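Deferrochelatase (Vibrio cholerae, PDB 5DE0) binds heme b and, as a member of the dye-decolorizing peroxidase family, probably uses it to carry out peroxidase chemistry. Local coordinates at residues S74-P82 and V284-P292. Residues are numbered along the deposited sequence; the frame is centred on the assembly and turned at random.
Sequences SPPELIDFP and VTGAYFFAP
F81 drives one edge of its ring into the face of Y288, an edge-to-face pair with ring centroids 4.8 Å apart and planes at 59°. Its CD2 sits over the middle of the tyrosine ring, 3.7 Å from Y288 CE1. With CG anti to the backbone N (chi1 -171°), the ring of F81 lies with one face over the G286-A287 peptide and its CD2 edge toward Y288. F81 CD2 is 3.6 Å from A287 N, and G286 CA makes a CH-pi contact over that same face. No side chain at G286 stands between ring and backbone.

Y288 points from strand 281-291 toward the loop. I79 CG1 lies alongside it, while P82 crosses it at about a right angle, with P82 CD 3.7 Å from Y288 CE2. Helix 257-266 adds L263 to both aromatic residues and F259 to the tyrosine.

Further along the strand, F290 takes P75 over one face, with P75 CG 3.6 Å from the centroid of the F290 ring in a CH-pi contact, while L78 CD2 packs on F290 CB. P75 and L78 are the ends of a type I turn, tied by the bond from L78 N to P75 O.

The loop, from the N-terminal family region, thus docks on an outermost strand of the C-terminal ferredoxin-like sheet, and the side chain of F81 is about 8 Å from the bound heme. Backbone bonds from G286 to T94 and F290 to F62 flank Y288 on this strand edge.

No direct hydrogen bond links loop and strand; two waters do that work. Facing carbonyls cannot bond each other, so one water donates to I79 O (2.9 Å) and Y288 O (2.7 Å); facing N-H groups cannot either, and the other water accepts from F81 N and Y288 N.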
ATOM      1  N   SER B  74     -21.730  21.275  18.660  1.00 44.97           N
ATOM      2  CA  SER B  74     -21.531  20.610  17.384  1.00 41.09           C
ATOM      3  C   SER B  74     -21.941  21.519  16.233  1.00 39.07           C
ATOM      4  O   SER B  74     -22.794  22.390  16.401  1.00 39.23           O
ATOM      5  CB  SER B  74     -22.319  19.300  17.329  1.00 40.43           C
ATOM      6  OG  SER B  74     -23.677  19.541  17.015  1.00 43.81           O
ATOM      7  N   PRO B  75     -21.316  21.323  15.056  1.00 35.65           N
ATOM      8  CA  PRO B  75     -21.701  22.033  13.832  1.00 33.68           C
ATOM      9  C   PRO B  75     -23.173  21.814  13.511  1.00 31.72           C
ATOM     10  O   PRO B  75     -23.666  20.694  13.675  1.00 32.52           O
ATOM     11  CB  PRO B  75     -20.807  21.401  12.757  1.00 31.22           C
ATOM     12  CG  PRO B  75     -19.632  20.876  13.516  1.00 31.69           C
ATOM     13  CD  PRO B  75     -20.181  20.410  14.819  1.00 34.03           C
ATOM     14  N   PRO B  76     -23.865  22.874  13.070  1.00 31.12           N
ATOM     15  CA  PRO B  76     -25.311  22.867  12.812  1.00 30.61           C
ATOM     16  C   PRO B  76     -25.776  21.727  11.904  1.00 28.91           C
ATOM     17  O   PRO B  76     -26.840  21.151  12.138  1.00 29.13           O
ATOM     18  CB  PRO B  76     -25.550  24.221  12.131  1.00 29.78           C
ATOM     19  CG  PRO B  76     -24.472  25.103  12.653  1.00 30.41           C
ATOM     20  CD  PRO B  76     -23.264  24.193  12.800  1.00 31.38           C
ATOM     21  N   GLU B  77     -24.980  21.402  10.888  1.00 29.22           N
ATOM     22  CA  GLU B  77     -25.389  20.431   9.876  1.00 28.54           C
ATOM     23  C   GLU B  77     -24.786  19.041  10.087  1.00 27.29           C
ATOM     24  O   GLU B  77     -25.086  18.110   9.338  1.00 27.49           O
ATOM     25  CB  GLU B  77     -25.015  20.939   8.481  1.00 28.04           C
ATOM     26  CG  GLU B  77     -25.466  22.360   8.191  1.00 28.77           C
ATOM     27  CD  GLU B  77     -25.156  22.782   6.769  1.00 28.90           C
ATOM     28  OE1 GLU B  77     -25.336  21.957   5.851  1.00 27.05           O
ATOM     29  OE2 GLU B  77     -24.719  23.935   6.572  1.00 39.12           O
ATOM     30  N   LEU B  78     -23.933  18.898  11.096  1.00 28.81           N
ATOM     31  CA  LEU B  78     -23.274  17.620  11.354  1.00 27.34           C
ATOM     32  C   LEU B  78     -24.266  16.565  11.838  1.00 27.76           C
ATOM     33  O   LEU B  78     -24.902  16.728  12.878  1.00 28.57           O
ATOM     34  CB  LEU B  78     -22.146  17.791  12.378  1.00 28.33           C
ATOM     35  CG  LEU B  78     -21.348  16.529  12.724  1.00 27.49           C
ATOM     36  CD1 LEU B  78     -20.729  15.912  11.476  1.00 25.39           C
ATOM     37  CD2 LEU B  78     -20.271  16.842  13.752  1.00 28.65           C
ATOM     38  N   ILE B  79     -24.397  15.488  11.068  1.00 28.03           N
ATOM     39  CA  ILE B  79     -25.292  14.387  11.406  1.00 27.84           C
ATOM     40  C   ILE B  79     -24.607  13.044  11.186  1.00 27.19           C
ATOM     41  O   ILE B  79     -23.521  12.980  10.609  1.00 26.05           O
ATOM     42  CB  ILE B  79     -26.587  14.414  10.563  1.00 28.71           C
ATOM     43  CG1 ILE B  79     -26.267  14.155   9.088  1.00 27.17           C
ATOM     44  CG2 ILE B  79     -27.325  15.733  10.733  1.00 29.61           C
ATOM     45  CD1 ILE B  79     -27.490  14.046   8.202  1.00 26.48           C
ATOM     46  N   ASP B  80     -25.246  11.971  11.643  1.00 27.98           N
ATOM     47  CA  ASP B  80     -24.774  10.625  11.345  1.00 27.99           C
ATOM     48  C   ASP B  80     -24.976  10.330   9.866  1.00 27.15           C
ATOM     49  O   ASP B  80     -25.945  10.787   9.265  1.00 26.51           O
ATOM     50  CB  ASP B  80     -25.507   9.583  12.195  1.00 29.16           C
ATOM     51  CG  ASP B  80     -25.046   9.576  13.638  1.00 34.72           C
ATOM     52  OD1 ASP B  80     -24.270  10.475  14.022  1.00 34.37           O
ATOM     53  OD2 ASP B  80     -25.465   8.672  14.392  1.00 35.16           O
ATOM     54  N   PHE B  81     -24.054   9.572   9.284  1.00 26.51           N
ATOM     55  CA  PHE B  81     -24.163   9.168   7.889  1.00 25.75           C
ATOM     56  C   PHE B  81     -25.309   8.175   7.727  1.00 27.09           C
ATOM     57  O   PHE B  81     -25.225   7.045   8.209  1.00 26.79           O
ATOM     58  CB  PHE B  81     -22.845   8.555   7.411  1.00 24.26           C
ATOM     59  CG  PHE B  81     -22.782   8.305   5.932  1.00 24.19           C
ATOM     60  CD1 PHE B  81     -23.235   7.111   5.395  1.00 24.64           C
ATOM     61  CD2 PHE B  81     -22.247   9.254   5.078  1.00 23.43           C
ATOM     62  CE1 PHE B  81     -23.169   6.874   4.036  1.00 24.14           C
ATOM     63  CE2 PHE B  81     -22.177   9.025   3.717  1.00 22.61           C
ATOM     64  CZ  PHE B  81     -22.639   7.832   3.195  1.00 23.07           C
ATOM     65  N   PRO B  82     -26.391   8.594   7.053  1.00 26.58           N
ATOM     66  CA  PRO B  82     -27.546   7.706   6.893  1.00 27.98           C
ATOM     67  C   PRO B  82     -27.307   6.643   5.824  1.00 28.34           C
ATOM     68  O   PRO B  82     -26.626   6.918   4.837  1.00 27.86           O
ATOM     69  CB  PRO B  82     -28.660   8.665   6.471  1.00 27.88           C
ATOM     70  CG  PRO B  82     -27.946   9.735   5.718  1.00 26.69           C
ATOM     71  CD  PRO B  82     -26.593   9.889   6.379  1.00 25.76           C
ATOM     72  N   VAL B 284     -18.199   0.339   0.671  1.00 24.33           N
ATOM     73  CA  VAL B 284     -18.039  -0.612   1.766  1.00 23.76           C
ATOM     74  C   VAL B 284     -17.982   0.122   3.105  1.00 23.33           C
ATOM     75  O   VAL B 284     -18.189  -0.472   4.164  1.00 22.47           O
ATOM     76  CB  VAL B 284     -16.772  -1.481   1.578  1.00 24.04           C
ATOM     77  CG1 VAL B 284     -15.519  -0.695   1.932  1.00 23.07           C
ATOM     78  CG2 VAL B 284     -16.863  -2.752   2.410  1.00 25.65           C
ATOM     79  N   THR B 285     -17.703   1.421   3.048  1.00 23.59           N
ATOM     80  CA  THR B 285     -17.749   2.275   4.229  1.00 22.53           C
ATOM     81  C   THR B 285     -18.503   3.558   3.903  1.00 21.68           C
ATOM     82  O   THR B 285     -18.727   3.872   2.732  1.00 23.54           O
ATOM     83  CB  THR B 285     -16.341   2.636   4.744  1.00 21.92           C
ATOM     84  OG1 THR B 285     -15.625   3.347   3.726  1.00 21.26           O
ATOM     85  CG2 THR B 285     -15.564   1.388   5.134  1.00 22.62           C
ATOM     86  N   GLY B 286     -18.893   4.293   4.938  1.00 21.84           N
ATOM     87  CA  GLY B 286     -19.587   5.556   4.762  1.00 22.64           C
ATOM     88  C   GLY B 286     -19.680   6.314   6.071  1.00 21.45           C
ATOM     89  O   GLY B 286     -20.130   5.766   7.077  1.00 23.02           O
ATOM     90  N   ALA B 287     -19.261   7.576   6.063  1.00 21.25           N
ATOM     91  CA  ALA B 287     -19.246   8.368   7.287  1.00 21.35           C
ATOM     92  C   ALA B 287     -19.209   9.871   7.027  1.00 21.67           C
ATOM     93  O   ALA B 287     -18.615  10.332   6.054  1.00 19.59           O
ATOM     94  CB  ALA B 287     -18.065   7.965   8.148  1.00 20.80           C
ATOM     95  N   TYR B 288     -19.853  10.624   7.914  1.00 20.46           N
ATOM     96  CA  TYR B 288     -19.783  12.080   7.900  1.00 21.50           C
ATOM     97  C   TYR B 288     -18.890  12.568   9.034  1.00 20.23           C
ATOM     98  O   TYR B 288     -18.870  11.982  10.116  1.00 21.08           O
ATOM     99  CB  TYR B 288     -21.178  12.700   8.035  1.00 22.06           C
ATOM    100  CG  TYR B 288     -22.001  12.706   6.764  1.00 22.33           C
ATOM    101  CD1 TYR B 288     -21.408  12.911   5.527  1.00 22.93           C
ATOM    102  CD2 TYR B 288     -23.376  12.515   6.807  1.00 23.00           C
ATOM    103  CE1 TYR B 288     -22.162  12.924   4.365  1.00 21.41           C
ATOM    104  CE2 TYR B 288     -24.137  12.523   5.653  1.00 23.68           C
ATOM    105  CZ  TYR B 288     -23.527  12.729   4.436  1.00 22.45           C
ATOM    106  OH  TYR B 288     -24.284  12.737   3.286  1.00 24.78           O
ATOM    107  N   PHE B 289     -18.155  13.644   8.781  1.00 20.63           N
ATOM    108  CA  PHE B 289     -17.314  14.258   9.796  1.00 21.33           C
ATOM    109  C   PHE B 289     -17.376  15.776   9.707  1.00 21.20           C
ATOM    110  O   PHE B 289     -17.950  16.333   8.772  1.00 21.80           O
ATOM    111  CB  PHE B 289     -15.857  13.814   9.646  1.00 21.11           C
ATOM    112  CG  PHE B 289     -15.652  12.329   9.732  1.00 20.38           C
ATOM    113  CD1 PHE B 289     -15.652  11.553   8.585  1.00 19.88           C
ATOM    114  CD2 PHE B 289     -15.436  11.712  10.954  1.00 21.40           C
ATOM    115  CE1 PHE B 289     -15.452  10.185   8.659  1.00 19.67           C
ATOM    116  CE2 PHE B 289     -15.238  10.347  11.033  1.00 20.69           C
ATOM    117  CZ  PHE B 289     -15.247   9.584   9.884  1.00 20.31           C
ATOM    118  N   PHE B 290     -16.781  16.439  10.689  1.00 20.82           N
ATOM    119  CA  PHE B 290     -16.480  17.854  10.567  1.00 22.59           C
ATOM    120  C   PHE B 290     -15.032  18.100  10.967  1.00 23.26           C
ATOM    121  O   PHE B 290     -14.626  17.802  12.092  1.00 22.76           O
ATOM    122  CB  PHE B 290     -17.418  18.703  11.422  1.00 24.13           C
ATOM    123  CG  PHE B 290     -17.211  20.181  11.255  1.00 24.56           C
ATOM    124  CD1 PHE B 290     -16.374  20.885  12.107  1.00 25.10           C
ATOM    125  CD2 PHE B 290     -17.859  20.866  10.245  1.00 24.72           C
ATOM    126  CE1 PHE B 290     -16.189  22.247  11.951  1.00 25.93           C
ATOM    127  CE2 PHE B 290     -17.680  22.224  10.082  1.00 26.26           C
ATOM    128  CZ  PHE B 290     -16.845  22.917  10.937  1.00 26.59           C
ATOM    129  N   ALA B 291     -14.254  18.632  10.034  1.00 22.03           N
ATOM    130  CA  ALA B 291     -12.873  18.986  10.315  1.00 22.38           C
ATOM    131  C   ALA B 291     -12.812  20.441  10.748  1.00 23.70           C
ATOM    132  O   ALA B 291     -12.975  21.343   9.929  1.00 24.10           O
ATOM    133  CB  ALA B 291     -11.994  18.744   9.103  1.00 22.44           C
ATOM    134  N   PRO B 292     -12.571  20.677  12.046  1.00 23.82           N
ATOM    135  CA  PRO B 292     -12.553  22.052  12.551  1.00 24.74           C
ATOM    136  C   PRO B 292     -11.314  22.806  12.086  1.00 24.57           C
ATOM    137  O   PRO B 292     -10.398  22.198  11.528  1.00 23.35           O
ATOM    138  CB  PRO B 292     -12.542  21.865  14.071  1.00 26.60           C
ATOM    139  CG  PRO B 292     -11.852  20.562  14.270  1.00 25.47           C
ATOM    140  CD  PRO B 292     -12.244  19.698  13.099  1.00 23.20           C
TER
HETATM  141  O   HOH W   1     -21.063  11.737  11.644  1.00 24.21           O
HETATM  142  O   HOH W   2     -21.137   9.580  10.176  1.00 24.21           O